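Local structure of putative ArsC family related protein (Bacteroides fragilis, 3GKX) at residues W23-I29 / W116-K120; I36-P41 / G93-R98; W49-S53 / V102-V107; V57-F61 / Q85-L89. The protein is of unknown function but belongs to the ArsC family of arsenate reductase-related proteins with a thioredoxin-like fold, which suggests a thiol-based redox role. All blocks are in the same frame, centred on the assembly; numbering follows the deposited sequence. Where two conformers were deposited one is given.

Contact 1: W23-I29 / W116-K120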
loop_
_atom_site.group_PDB
_atom_site.type_symbol
_atom_site.label_atom_id
_atom_site.label_comp_id
_atom_site.label_asym_id
_atom_site.label_seq_id
_atom_site.Cartn_x
_atom_site.Cartn_y
_atom_site.Cartn_z
ATOM N N TRP B 23 16.972 16.663 5.806
ATOM C CA TRP B 23 15.598 17.065 6.111
ATOM C C TRP B 23 15.161 16.836 7.571
ATOM O O TRP B 23 14.571 17.733 8.181
ATOM C CB TRP B 23 14.607 16.412 5.133
ATOM C CG TRP B 23 13.197 16.933 5.236
ATOM C CD1 TRP B 23 12.629 17.882 4.462
ATOM C CD2 TRP B 23 12.194 16.528 6.183
ATOM N NE1 TRP B 23 11.332 18.111 4.859
ATOM C CE2 TRP B 23 11.040 17.293 5.917
ATOM C CE3 TRP B 23 12.175 15.625 7.250
ATOM C CZ2 TRP B 23 9.857 17.153 6.655
ATOM C CZ3 TRP B 23 11.003 15.493 8.001
ATOM C CH2 TRP B 23 9.863 16.246 7.698
ATOM N N LEU B 24 15.438 15.665 8.150
ATOM C CA LEU B 24 15.075 15.450 9.571
ATOM C C LEU B 24 15.728 16.473 10.507
ATOM O O LEU B 24 15.104 16.915 11.469
ATOM C CB LEU B 24 15.457 14.054 10.070
ATOM C CG LEU B 24 14.750 12.796 9.583
ATOM C CD1 LEU B 24 15.598 11.622 10.065
ATOM C CD2 LEU B 24 13.300 12.753 10.085
ATOM N N ILE B 25 16.990 16.805 10.267
ATOM C CA ILE B 25 17.673 17.763 11.147
ATOM C C ILE B 25 17.159 19.187 10.906
ATOM O O ILE B 25 16.803 19.899 11.856
ATOM C CB ILE B 25 19.207 17.696 11.047
ATOM C CG1 ILE B 25 19.695 16.254 11.323
ATOM C CG2 ILE B 25 19.803 18.659 12.024
ATOM C CD1 ILE B 25 21.155 15.989 10.918
ATOM N N GLU B 26 17.102 19.581 9.630
ATOM C CA GLU B 26 16.479 20.849 9.236
ATOM C C GLU B 26 15.120 21.005 9.939
ATOM O O GLU B 26 14.830 22.056 10.478
ATOM C CB GLU B 26 16.320 20.914 7.715
ATOM C CG GLU B 26 15.811 22.224 7.149
ATOM C CD GLU B 26 15.415 22.090 5.682
ATOM O OE1 GLU B 26 14.320 21.540 5.385
ATOM O OE2 GLU B 26 16.203 22.536 4.819
ATOM N N ASN B 27 14.309 19.951 9.969
ATOM C CA ASN B 27 12.978 20.064 10.568
ATOM C C ASN B 27 12.861 19.806 12.072
ATOM O O ASN B 27 11.749 19.750 12.613
ATOM C CB ASN B 27 11.938 19.289 9.751
ATOM C CG ASN B 27 11.669 19.955 8.415
ATOM O OD1 ASN B 27 10.799 20.828 8.305
ATOM N ND2 ASN B 27 12.470 19.606 7.410
ATOM N N ASN B 28 14.016 19.697 12.733
ATOM C CA ASN B 28 14.121 19.499 14.183
ATOM C C ASN B 28 13.554 18.181 14.695
ATOM O O ASN B 28 13.169 18.094 15.847
ATOM C CB ASN B 28 13.490 20.665 14.924
ATOM C CG ASN B 28 14.246 21.926 14.712
ATOM O OD1 ASN B 28 13.733 22.880 14.120
ATOM N ND2 ASN B 28 15.495 21.947 15.169
ATOM N N ILE B 29 13.517 17.165 13.837
ATOM C CA ILE B 29 13.002 15.852 14.250
ATOM C C ILE B 29 14.100 14.988 14.898
ATOM O O ILE B 29 15.037 14.530 14.233
ATOM C CB ILE B 29 12.293 15.085 13.092
ATOM C CG1 ILE B 29 11.355 16.026 12.292
ATOM C CG2 ILE B 29 11.556 13.845 13.625
ATOM C CD1 ILE B 29 9.962 16.320 12.962
ATOM N N TRP B 116 6.941 13.074 4.415
ATOM C CA TRP B 116 7.688 13.166 5.671
ATOM C C TRP B 116 7.166 14.264 6.602
ATOM O O TRP B 116 7.490 14.285 7.792
ATOM C CB TRP B 116 9.176 13.312 5.392
ATOM C CG TRP B 116 9.762 12.018 4.955
ATOM C CD1 TRP B 116 9.245 11.158 4.035
ATOM C CD2 TRP B 116 10.955 11.414 5.449
ATOM N NE1 TRP B 116 10.055 10.052 3.911
ATOM C CE2 TRP B 116 11.110 10.182 4.775
ATOM C CE3 TRP B 116 11.913 11.792 6.400
ATOM C CZ2 TRP B 116 12.192 9.332 5.008
ATOM C CZ3 TRP B 116 12.992 10.945 6.623
ATOM C CH2 TRP B 116 13.121 9.730 5.934
ATOM N N GLU B 117 6.334 15.152 6.052
ATOM C CA GLU B 117 5.664 16.180 6.835
ATOM C C GLU B 117 4.704 15.637 7.910
ATOM O O GLU B 117 4.426 16.354 8.866
ATOM C CB GLU B 117 4.929 17.152 5.914
ATOM C CG GLU B 117 5.827 17.901 4.935
ATOM C CD GLU B 117 6.430 19.163 5.527
ATOM O OE1 GLU B 117 5.754 19.826 6.353
ATOM O OE2 GLU B 117 7.576 19.502 5.153
ATOM N N LYS B 118 4.219 14.388 7.784
ATOM C CA LYS B 118 3.352 13.786 8.822
ATOM C C LYS B 118 4.087 13.715 10.151
ATOM O O LYS B 118 3.458 13.618 11.198
ATOM C CB LYS B 118 2.886 12.372 8.456
ATOM C CG LYS B 118 2.164 12.221 7.138
ATOM C CD LYS B 118 2.341 10.813 6.602
ATOM C CE LYS B 118 2.101 10.768 5.095
ATOM N NZ LYS B 118 2.723 9.560 4.441
ATOM N N LEU B 119 5.418 13.739 10.102
ATOM C CA LEU B 119 6.277 13.740 11.306
ATOM C C LEU B 119 6.344 15.076 12.053
ATOM O O LEU B 119 6.926 15.122 13.134
ATOM C CB LEU B 119 7.714 13.357 10.928
ATOM C CG LEU B 119 7.949 11.982 10.292
ATOM C CD1 LEU B 119 9.247 11.941 9.486
ATOM C CD2 LEU B 119 7.923 10.921 11.373
ATOM N N LYS B 120 5.793 16.158 11.474
ATOM C CA LYS B 120 5.924 17.518 12.048
ATOM C C LYS B 120 4.735 17.866 12.925
ATOM O O LYS B 120 4.267 17.009 13.675
ATOM C CB LYS B 120 6.104 18.580 10.952
ATOM C CG LYS B 120 7.512 18.628 10.304
ATOM C CD LYS B 120 7.508 19.380 8.976
ATOM C CE LYS B 120 7.492 20.898 9.166
ATOM N NZ LYS B 120 6.922 21.656 8.001
#
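W23 and W116 form an edge-to-face pair, their planes 87° apart, with an edge of W116 toward a face of W23. W116 CB lies over that same face, 3.9 Å from the centroid of the W23 six-membered ring, as a CH-pi contact. The far corner of this indole runs close to backbone: W23 CH2 is 3.1 Å from W116 O. At its rim, near the plane, E117 OE2 comes within 3.6 Å of W23 CZ2, while L24 CG meets the edge of W116 at CZ3 (3.9 Å). I29 CD1 rests against L119 O at 3.3 Å.

W23 reaches the C-terminal segment because CG is anti to its backbone N (chi1 -171°). N27 ND2 stands over the opposite face, toward its rim, and donates to W23 O (2.9 Å); N27 N reaches that oxygen from the other side of the carbonyl plane. N28, with positive phi, closes helix 15-26 in a Schellman motif. K120 NZ bends back to E117 OE1 (2.7 Å) in a salt bridge. F111 meets both indoles. Since no hydrogen bond joins the segments, aromatic and apolar packing holds the chain terminus to the helix end, with charges at the rim.

Contact 2: I36-P41 / G93-R98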
loop_
_atom_site.group_PDB
_atom_site.type_symbol
_atom_site.label_atom_id
_atom_site.label_comp_id
_atom_site.label_asym_id
_atom_site.label_seq_id
_atom_site.Cartn_x
_atom_site.Cartn_y
_atom_site.Cartn_z
ATOM N N ILE B 36 20.579 0.218 7.920
ATOM C CA ILE B 36 19.743 -0.807 7.304
ATOM C C ILE B 36 20.518 -2.050 6.816
ATOM O O ILE B 36 19.952 -3.137 6.722
ATOM C CB ILE B 36 18.929 -0.196 6.148
ATOM C CG1 ILE B 36 17.588 -0.909 5.970
ATOM C CG2 ILE B 36 19.754 -0.122 4.830
ATOM C CD1 ILE B 36 16.643 -0.125 5.062
ATOM N N VAL B 37 21.804 -1.894 6.498
ATOM C CA VAL B 37 22.585 -3.019 6.012
ATOM C C VAL B 37 23.247 -3.814 7.145
ATOM O O VAL B 37 23.093 -5.029 7.199
ATOM C CB VAL B 37 23.596 -2.586 4.920
ATOM C CG1 VAL B 37 24.445 -3.764 4.470
ATOM C CG2 VAL B 37 22.833 -1.995 3.729
ATOM N N ASP B 38 23.968 -3.139 8.040
ATOM C CA ASP B 38 24.565 -3.789 9.220
ATOM C C ASP B 38 23.515 -4.391 10.149
ATOM O O ASP B 38 23.677 -5.487 10.661
ATOM C CB ASP B 38 25.428 -2.811 10.017
ATOM C CG ASP B 38 26.583 -2.232 9.200
ATOM O OD1 ASP B 38 26.320 -1.514 8.206
ATOM O OD2 ASP B 38 27.760 -2.467 9.569
ATOM N N ASP B 39 22.432 -3.678 10.370
ATOM C CA ASP B 39 21.396 -4.196 11.240
ATOM C C ASP B 39 20.077 -4.237 10.452
ATOM O O ASP B 39 19.233 -3.340 10.538
ATOM C CB ASP B 39 21.332 -3.383 12.541
ATOM C CG ASP B 39 20.248 -3.870 13.493
ATOM O OD1 ASP B 39 19.699 -4.981 13.290
ATOM O OD2 ASP B 39 19.926 -3.119 14.443
ATOM N N ASN B 40 19.941 -5.304 9.667
ATOM C CA ASN B 40 18.905 -5.394 8.659
ATOM C C ASN B 40 17.557 -5.741 9.285
ATOM O O ASN B 40 17.538 -6.325 10.361
ATOM C CB ASN B 40 19.320 -6.333 7.512
ATOM C CG ASN B 40 19.858 -7.675 7.985
ATOM O OD1 ASN B 40 20.931 -7.788 8.626
ATOM N ND2 ASN B 40 19.148 -8.724 7.611
ATOM N N PRO B 41 16.435 -5.277 8.677
ATOM C CA PRO B 41 15.114 -5.643 9.187
ATOM C C PRO B 41 14.923 -7.165 9.266
ATOM O O PRO B 41 15.388 -7.911 8.368
ATOM C CB PRO B 41 14.125 -5.036 8.152
ATOM C CG PRO B 41 14.899 -4.004 7.375
ATOM C CD PRO B 41 16.383 -4.095 7.797
ATOM N N GLY B 93 19.905 -6.821 3.991
ATOM C CA GLY B 93 19.505 -5.400 4.121
ATOM C C GLY B 93 19.713 -4.571 2.861
ATOM O O GLY B 93 19.044 -3.548 2.670
ATOM N N LYS B 94 20.618 -5.018 1.989
ATOM C CA LYS B 94 20.833 -4.374 0.694
ATOM C C LYS B 94 19.590 -4.472 -0.191
ATOM O O LYS B 94 19.342 -3.598 -1.034
ATOM C CB LYS B 94 22.043 -4.984 -0.008
ATOM C CG LYS B 94 23.341 -4.769 0.775
ATOM C CD LYS B 94 24.534 -5.506 0.167
ATOM C CE LYS B 94 25.713 -5.471 1.147
ATOM N NZ LYS B 94 27.061 -5.485 0.501
ATOM N N LEU B 95 18.797 -5.523 0.035
ATOM C CA LEU B 95 17.526 -5.717 -0.629
ATOM C C LEU B 95 16.381 -4.763 -0.161
ATOM O O LEU B 95 15.383 -4.622 -0.867
ATOM C CB LEU B 95 17.099 -7.179 -0.500
ATOM C CG LEU B 95 17.687 -8.198 -1.476
ATOM C CD1 LEU B 95 17.261 -9.566 -1.049
ATOM C CD2 LEU B 95 17.238 -7.945 -2.900
ATOM N N VAL B 96 16.527 -4.104 0.991
ATOM C CA VAL B 96 15.437 -3.247 1.528
ATOM C C VAL B 96 15.527 -1.801 1.012
ATOM O O VAL B 96 16.587 -1.193 1.063
ATOM C CB VAL B 96 15.419 -3.232 3.080
ATOM C CG1 VAL B 96 14.172 -2.593 3.580
ATOM C CG2 VAL B 96 15.535 -4.662 3.633
ATOM N N LYS B 97 14.416 -1.256 0.513
ATOM C CA LYS B 97 14.343 0.174 0.202
ATOM C C LYS B 97 14.854 1.036 1.376
ATOM O O LYS B 97 14.606 0.718 2.549
ATOM C CB LYS B 97 12.902 0.548 -0.125
ATOM C CG LYS B 97 12.718 1.972 -0.629
ATOM C CD LYS B 97 12.974 2.049 -2.128
ATOM C CE LYS B 97 12.493 3.373 -2.692
ATOM N NZ LYS B 97 13.497 4.464 -2.535
ATOM N N ARG B 98 15.540 2.126 1.048
ATOM C CA ARG B 98 16.061 3.054 2.051
ATOM C C ARG B 98 16.000 4.494 1.546
ATOM O O ARG B 98 16.064 4.729 0.347
ATOM C CB ARG B 98 17.499 2.692 2.418
ATOM C CG ARG B 98 18.467 2.990 1.312
ATOM C CD ARG B 98 19.527 1.950 1.218
ATOM N NE ARG B 98 20.449 2.290 0.142
ATOM C CZ ARG B 98 21.221 1.416 -0.488
ATOM N NH1 ARG B 98 21.185 0.141 -0.147
ATOM N NH2 ARG B 98 22.034 1.827 -1.449
#
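I36 and P41, in the loop leading from strand 32-35 into helix 43-53 of the thioredoxin-like fold, pack on V96 and its neighbours in the link between helix 82-89 and strand 100-102. The I36 side chain extends to the other segment through I36 CD1, which lies 3.8 Å from V96 CG1 and 3.3 Å from K97 O, with R98 CB on its border as well. Its CG1 stands nearly opposite the backbone N (chi1 -150°), and chi2 of 167° prolongs the chain, carrying the terminal methyl the full length of the residue. P41 CG, at the outer corner of the pyrrolidine, meets V96 CG2 at 3.9 Å.

Beside this apolar patch the two backbones come very close, G93 CA being 4.3 Å from V37 CA. The backbone of 36-37 and N40 CB occupy the space into which a side chain on G93 would point. G93 CA makes a CA-H...O contact with I36 O at 3.5 Å, with 144° at the hydrogen, and N40 CB touches G93 CA, also at 3.5 Å. V37 CG1 then runs against the aliphatic part of K94, meeting K94 CE at 3.9 Å, so the lysine contributes hydrocarbon rather than charge.

In the conformer given, R98 touches C14 of a CxxC sequence; if the protein works as ArsC relatives do, this would be near the redox cysteine. K97 pairs by backbone with F60, and K94 O accepts from N62. Direct contact between the loops is thus by methyl packing and close backbone, while hydrogen bonds to other residues hold each loop.

Contact 3: W49-S53 / V102-V107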
loop_
_atom_site.group_PDB
_atom_site.type_symbol
_atom_site.label_atom_id
_atom_site.label_comp_id
_atom_site.label_asym_id
_atom_site.label_seq_id
_atom_site.Cartn_x
_atom_site.Cartn_y
_atom_site.Cartn_z
ATOM N N TRP B 49 5.997 -3.426 10.049
ATOM C CA TRP B 49 6.242 -2.161 9.320
ATOM C C TRP B 49 5.479 -2.039 8.012
ATOM O O TRP B 49 5.059 -0.949 7.667
ATOM C CB TRP B 49 7.720 -1.906 9.073
ATOM C CG TRP B 49 8.484 -1.820 10.341
ATOM C CD1 TRP B 49 7.972 -1.618 11.584
ATOM C CD2 TRP B 49 9.921 -1.898 10.500
ATOM N NE1 TRP B 49 8.992 -1.603 12.511
ATOM C CE2 TRP B 49 10.193 -1.768 11.872
ATOM C CE3 TRP B 49 10.985 -2.106 9.620
ATOM C CZ2 TRP B 49 11.483 -1.842 12.388
ATOM C CZ3 TRP B 49 12.271 -2.161 10.134
ATOM C CH2 TRP B 49 12.507 -2.031 11.503
ATOM N N ILE B 50 5.276 -3.145 7.296
ATOM C CA ILE B 50 4.695 -3.036 5.965
ATOM C C ILE B 50 3.226 -2.593 6.014
ATOM O O ILE B 50 2.854 -1.662 5.288
ATOM C CB ILE B 50 4.881 -4.342 5.157
ATOM C CG1 ILE B 50 6.338 -4.509 4.784
ATOM C CG2 ILE B 50 3.957 -4.364 3.909
ATOM C CD1 ILE B 50 6.678 -5.929 4.310
ATOM N N PRO B 51 2.384 -3.274 6.839
ATOM C CA PRO B 51 0.995 -2.844 7.000
ATOM C C PRO B 51 0.864 -1.400 7.473
ATOM O O PRO B 51 0.006 -0.704 6.980
ATOM C CB PRO B 51 0.405 -3.810 8.048
ATOM C CG PRO B 51 1.459 -4.770 8.369
ATOM C CD PRO B 51 2.632 -4.588 7.455
ATOM N N LEU B 52 1.737 -0.954 8.370
ATOM C CA LEU B 52 1.724 0.448 8.858
ATOM C C LEU B 52 2.031 1.413 7.757
ATOM O O LEU B 52 1.528 2.527 7.763
ATOM C CB LEU B 52 2.765 0.632 9.967
ATOM C CG LEU B 52 2.634 1.695 11.046
ATOM C CD1 LEU B 52 1.195 1.847 11.540
ATOM C CD2 LEU B 52 3.560 1.258 12.190
ATOM N N SER B 53 2.860 0.994 6.805
ATOM C CA SER B 53 3.207 1.842 5.669
ATOM C C SER B 53 2.044 2.019 4.702
ATOM O O SER B 53 2.027 2.995 3.988
ATOM C CB SER B 53 4.388 1.253 4.873
ATOM O OG SER B 53 3.899 0.243 4.005
ATOM N N VAL B 102 10.290 4.693 10.890
ATOM C CA VAL B 102 9.292 3.902 11.598
ATOM C C VAL B 102 8.884 4.746 12.817
ATOM O O VAL B 102 9.757 5.196 13.580
ATOM C CB VAL B 102 9.917 2.548 12.060
ATOM C CG1 VAL B 102 8.959 1.717 12.902
ATOM C CG2 VAL B 102 10.409 1.766 10.876
ATOM N N THR B 103 7.581 4.998 12.970
ATOM C CA THR B 103 7.019 5.568 14.207
ATOM C C THR B 103 5.831 4.691 14.577
ATOM O O THR B 103 5.487 3.789 13.820
ATOM C CB THR B 103 6.505 7.015 14.032
ATOM O OG1 THR B 103 5.405 6.992 13.131
ATOM C CG2 THR B 103 7.588 7.939 13.409
ATOM N N GLU B 104 5.227 4.953 15.740
ATOM C CA GLU B 104 4.096 4.190 16.252
ATOM C C GLU B 104 2.903 4.173 15.292
ATOM O O GLU B 104 2.258 3.169 15.127
ATOM C CB GLU B 104 3.639 4.785 17.599
ATOM C CG GLU B 104 3.143 3.742 18.613
ATOM C CD GLU B 104 2.147 4.309 19.616
ATOM O OE1 GLU B 104 1.853 5.513 19.553
ATOM O OE2 GLU B 104 1.643 3.561 20.482
ATOM N N ARG B 105 2.598 5.305 14.680
ATOM C CA ARG B 105 1.419 5.408 13.828
ATOM C C ARG B 105 1.697 5.164 12.347
ATOM O O ARG B 105 0.790 4.753 11.631
ATOM C CB ARG B 105 0.775 6.787 13.978
ATOM C CG ARG B 105 -0.277 6.841 15.056
ATOM C CD ARG B 105 -0.943 8.219 15.153
ATOM N NE ARG B 105 -2.140 8.121 15.957
ATOM C CZ ARG B 105 -2.883 9.151 16.335
ATOM N NH1 ARG B 105 -2.546 10.385 15.992
ATOM N NH2 ARG B 105 -3.969 8.948 17.078
ATOM N N PHE B 106 2.919 5.426 11.870
ATOM C CA PHE B 106 3.212 5.244 10.418
ATOM C C PHE B 106 4.647 4.858 10.074
ATOM O O PHE B 106 5.539 5.097 10.857
ATOM C CB PHE B 106 2.813 6.477 9.615
ATOM C CG PHE B 106 3.353 7.733 10.168
ATOM C CD1 PHE B 106 4.604 8.184 9.776
ATOM C CD2 PHE B 106 2.644 8.427 11.121
ATOM C CE1 PHE B 106 5.130 9.336 10.340
ATOM C CE2 PHE B 106 3.134 9.577 11.670
ATOM C CZ PHE B 106 4.378 10.039 11.288
ATOM N N VAL B 107 4.838 4.270 8.891
ATOM C CA VAL B 107 6.136 3.955 8.370
ATOM C C VAL B 107 6.275 4.606 7.019
ATOM O O VAL B 107 5.431 4.403 6.141
ATOM C CB VAL B 107 6.347 2.406 8.240
ATOM C CG1 VAL B 107 7.663 2.065 7.410
ATOM C CG2 VAL B 107 6.334 1.714 9.642
HETATM O O HOH W 1 4.028 5.031 3.913
#
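F106 O is gripped twice by T103, by the backbone N at 2.9 Å and by OG1 at 3.0 Å, the hydroxyl arriving in the carbonyl plane on a lone pair; T103 O and F106 CA meanwhile both face L52. The same OG1 sits over the centre of the F106 ring face, so the threonine side chain ties the loop together on the side turned from the helix. L52 fills the facing side. With CG anti to the backbone N (chi1 -154°), it pushes its branches into the bend: L52 CG lies 3.7 Å from F106 CA, and L52 CD2 sits between T103 O and E104 O, 3.6 Å from the former.

Residues 103-106 are the turn of the hairpin joining strands 100-102 and 107-109, with E104 and R105 in type I beta-turn angles, and helix 43-53 lies along one side of it. At the strand ends two valines complete the contact. V102 crosses W49 at about a right angle, holding CG2 over the indole face, 3.8 Å from the centroid of the W49 five-membered ring and 16° off its normal, while CG1 comes close to NE1. L7 and L9 of strand 7-10 also touch W49. V107 slips between helix residues, its CG2 3.7 Å from L52 CB and near W49 O.

S53 CA approaches V107 O in a CA-H...O contact. One water donates to both S53 O (2.9 Å) and V107 O (2.7 Å), bridging the two backbones, and S53 OG donates to I50 O while accepting from L55 N.

Contact 4: V57-F61 / Q85-L89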
loop_
_atom_site.group_PDB
_atom_site.type_symbol
_atom_site.label_atom_id
_atom_site.label_comp_id
_atom_site.label_asym_id
_atom_site.label_seq_id
_atom_site.Cartn_x
_atom_site.Cartn_y
_atom_site.Cartn_z
ATOM N N VAL B 57 4.218 -4.796 -0.799
ATOM C CA VAL B 57 5.440 -5.297 -0.254
ATOM C C VAL B 57 6.566 -5.089 -1.232
ATOM O O VAL B 57 7.703 -4.881 -0.800
ATOM C CB VAL B 57 5.342 -6.769 0.111
ATOM C CG1 VAL B 57 6.721 -7.275 0.633
ATOM C CG2 VAL B 57 4.242 -6.939 1.170
ATOM N N LYS B 58 6.264 -5.112 -2.537
ATOM C CA LYS B 58 7.313 -4.799 -3.533
ATOM C C LYS B 58 7.941 -3.409 -3.372
ATOM O O LYS B 58 9.101 -3.232 -3.727
ATOM C CB LYS B 58 6.850 -5.072 -4.969
ATOM C CG LYS B 58 5.559 -4.424 -5.346
ATOM C CD LYS B 58 5.178 -4.855 -6.736
ATOM C CE LYS B 58 3.915 -4.157 -7.198
ATOM N NZ LYS B 58 2.851 -4.235 -6.206
ATOM N N LYS B 59 7.199 -2.453 -2.791
ATOM C CA LYS B 59 7.705 -1.087 -2.575
ATOM C C LYS B 59 8.804 -1.024 -1.521
ATOM O O LYS B 59 9.451 0.008 -1.343
ATOM C CB LYS B 59 6.590 -0.109 -2.184
ATOM C CG LYS B 59 5.504 0.182 -3.241
ATOM C CD LYS B 59 6.106 0.656 -4.522
ATOM C CE LYS B 59 5.406 1.881 -5.057
ATOM N NZ LYS B 59 6.289 2.481 -6.138
ATOM N N PHE B 60 9.001 -2.118 -0.809
ATOM C CA PHE B 60 10.077 -2.193 0.184
ATOM C C PHE B 60 11.350 -2.743 -0.417
ATOM O O PHE B 60 12.303 -3.022 0.313
ATOM C CB PHE B 60 9.658 -3.059 1.364
ATOM C CG PHE B 60 8.824 -2.318 2.376
ATOM C CD1 PHE B 60 9.353 -1.998 3.640
ATOM C CD2 PHE B 60 7.516 -1.903 2.056
ATOM C CE1 PHE B 60 8.574 -1.292 4.590
ATOM C CE2 PHE B 60 6.763 -1.210 2.984
ATOM C CZ PHE B 60 7.294 -0.909 4.257
ATOM N N PHE B 61 11.367 -2.919 -1.743
ATOM C CA PHE B 61 12.572 -3.356 -2.410
ATOM C C PHE B 61 13.415 -2.196 -2.928
ATOM O O PHE B 61 12.914 -1.234 -3.497
ATOM C CB PHE B 61 12.283 -4.431 -3.484
ATOM C CG PHE B 61 12.062 -5.818 -2.901
ATOM C CD1 PHE B 61 13.121 -6.715 -2.781
ATOM C CD2 PHE B 61 10.806 -6.203 -2.415
ATOM C CE1 PHE B 61 12.917 -7.992 -2.221
ATOM C CE2 PHE B 61 10.589 -7.473 -1.855
ATOM C CZ PHE B 61 11.645 -8.362 -1.756
ATOM N N GLN B 85 8.187 -12.990 -0.231
ATOM C CA GLN B 85 8.787 -11.655 -0.343
ATOM C C GLN B 85 9.313 -11.110 1.001
ATOM O O GLN B 85 10.404 -10.572 1.053
ATOM C CB GLN B 85 7.786 -10.662 -0.934
ATOM C CG GLN B 85 7.567 -10.793 -2.435
ATOM C CD GLN B 85 6.315 -10.089 -2.878
ATOM O OE1 GLN B 85 5.683 -9.399 -2.092
ATOM N NE2 GLN B 85 5.936 -10.268 -4.139
ATOM N N ILE B 86 8.536 -11.248 2.081
ATOM C CA ILE B 86 8.987 -10.779 3.399
ATOM C C ILE B 86 10.166 -11.612 3.927
ATOM O O ILE B 86 11.151 -11.037 4.407
ATOM C CB ILE B 86 7.835 -10.704 4.433
ATOM C CG1 ILE B 86 6.767 -9.691 3.977
ATOM C CG2 ILE B 86 8.386 -10.408 5.811
ATOM C CD1 ILE B 86 5.494 -9.629 4.870
ATOM N N ALA B 87 10.060 -12.942 3.823
ATOM C CA ALA B 87 11.138 -13.877 4.175
ATOM C C ALA B 87 12.436 -13.542 3.472
ATOM O O ALA B 87 13.487 -13.576 4.109
ATOM C CB ALA B 87 10.747 -15.329 3.888
ATOM N N LEU B 88 12.362 -13.212 2.182
ATOM C CA LEU B 88 13.533 -12.796 1.396
ATOM C C LEU B 88 14.123 -11.493 1.901
ATOM O O LEU B 88 15.335 -11.402 2.155
ATOM C CB LEU B 88 13.154 -12.593 -0.071
ATOM C CG LEU B 88 14.268 -12.109 -1.011
ATOM C CD1 LEU B 88 15.383 -13.172 -1.209
ATOM C CD2 LEU B 88 13.701 -11.694 -2.363
ATOM N N LEU B 89 13.262 -10.478 2.009
ATOM C CA LEU B 89 13.661 -9.197 2.530
ATOM C C LEU B 89 14.479 -9.326 3.810
ATOM O O LEU B 89 15.458 -8.639 3.956
ATOM C CB LEU B 89 12.453 -8.312 2.804
ATOM C CG LEU B 89 12.011 -7.432 1.653
ATOM C CD1 LEU B 89 10.774 -6.653 2.090
ATOM C CD2 LEU B 89 13.103 -6.508 1.228
#
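Q85, at the start of the segment, slants across V57 of the 3-10 turn, Q85 OE1 coming 3.4 Å from V57 CB. The chain is extended beyond CG, and the amide's NE2 donates to L77 O, which helps fix the orientation of the group; the backbone O of Q85 lies 3.8 Å from F61 CZ. Near this outer margin K58 forms a salt bridge with E82 of the second subunit. I86 adds a lighter apolar touch, its CG1 4.1 Å from V57 CG1. One turn on from Q85, L88 reaches the edge of the F61 ring, near its plane, with L88 CD2 3.8 Å from F61 CE1. L89 takes the face of the same ring: L89 CG is 3.6 Å from F61 CZ, and L89 CD2 stands 3.8 Å from the F61 ring centroid, 14° off the normal, in a CH-pi contact. The other methyl, L89 CD1, turns to F60 CB at 3.8 Å, wedging the leucine between the two phenylalanines. F61 is thus met on a face and an edge by successive helix residues, which would limit rotation of its ring.

Around this buried joint, I50 of helix 43-53 touches V57 and F60, L46 of that helix touches L89, L73 of helix 73-76 touches F61 and L88, and F60 bonds by backbone to K97, ahead of strand 100-102.

Overall arrangement
Contact 4 is buried, whereas contacts 1 to 3 are partly buried; contact 1, the farthest from the chain's centre, is the one with a salt bridge among its own residues. Contacts 2 and 4 lie side by side, with L95 against F61 and L89 and a backbone link between K97 and F60. Helix 43-53 serves both contact 3 and contact 4, through I50 and S53 packing on F60, while P41 touches W49 to join contacts 2 and 3. L119 on F106 connects contacts 1 and 3. Tryptophans mark contacts 1 and 3, phenylalanine and leucine contact 4, whereas contact 2 relies on aliphatic groups and close backbone; of the four, contact 3 adds a water.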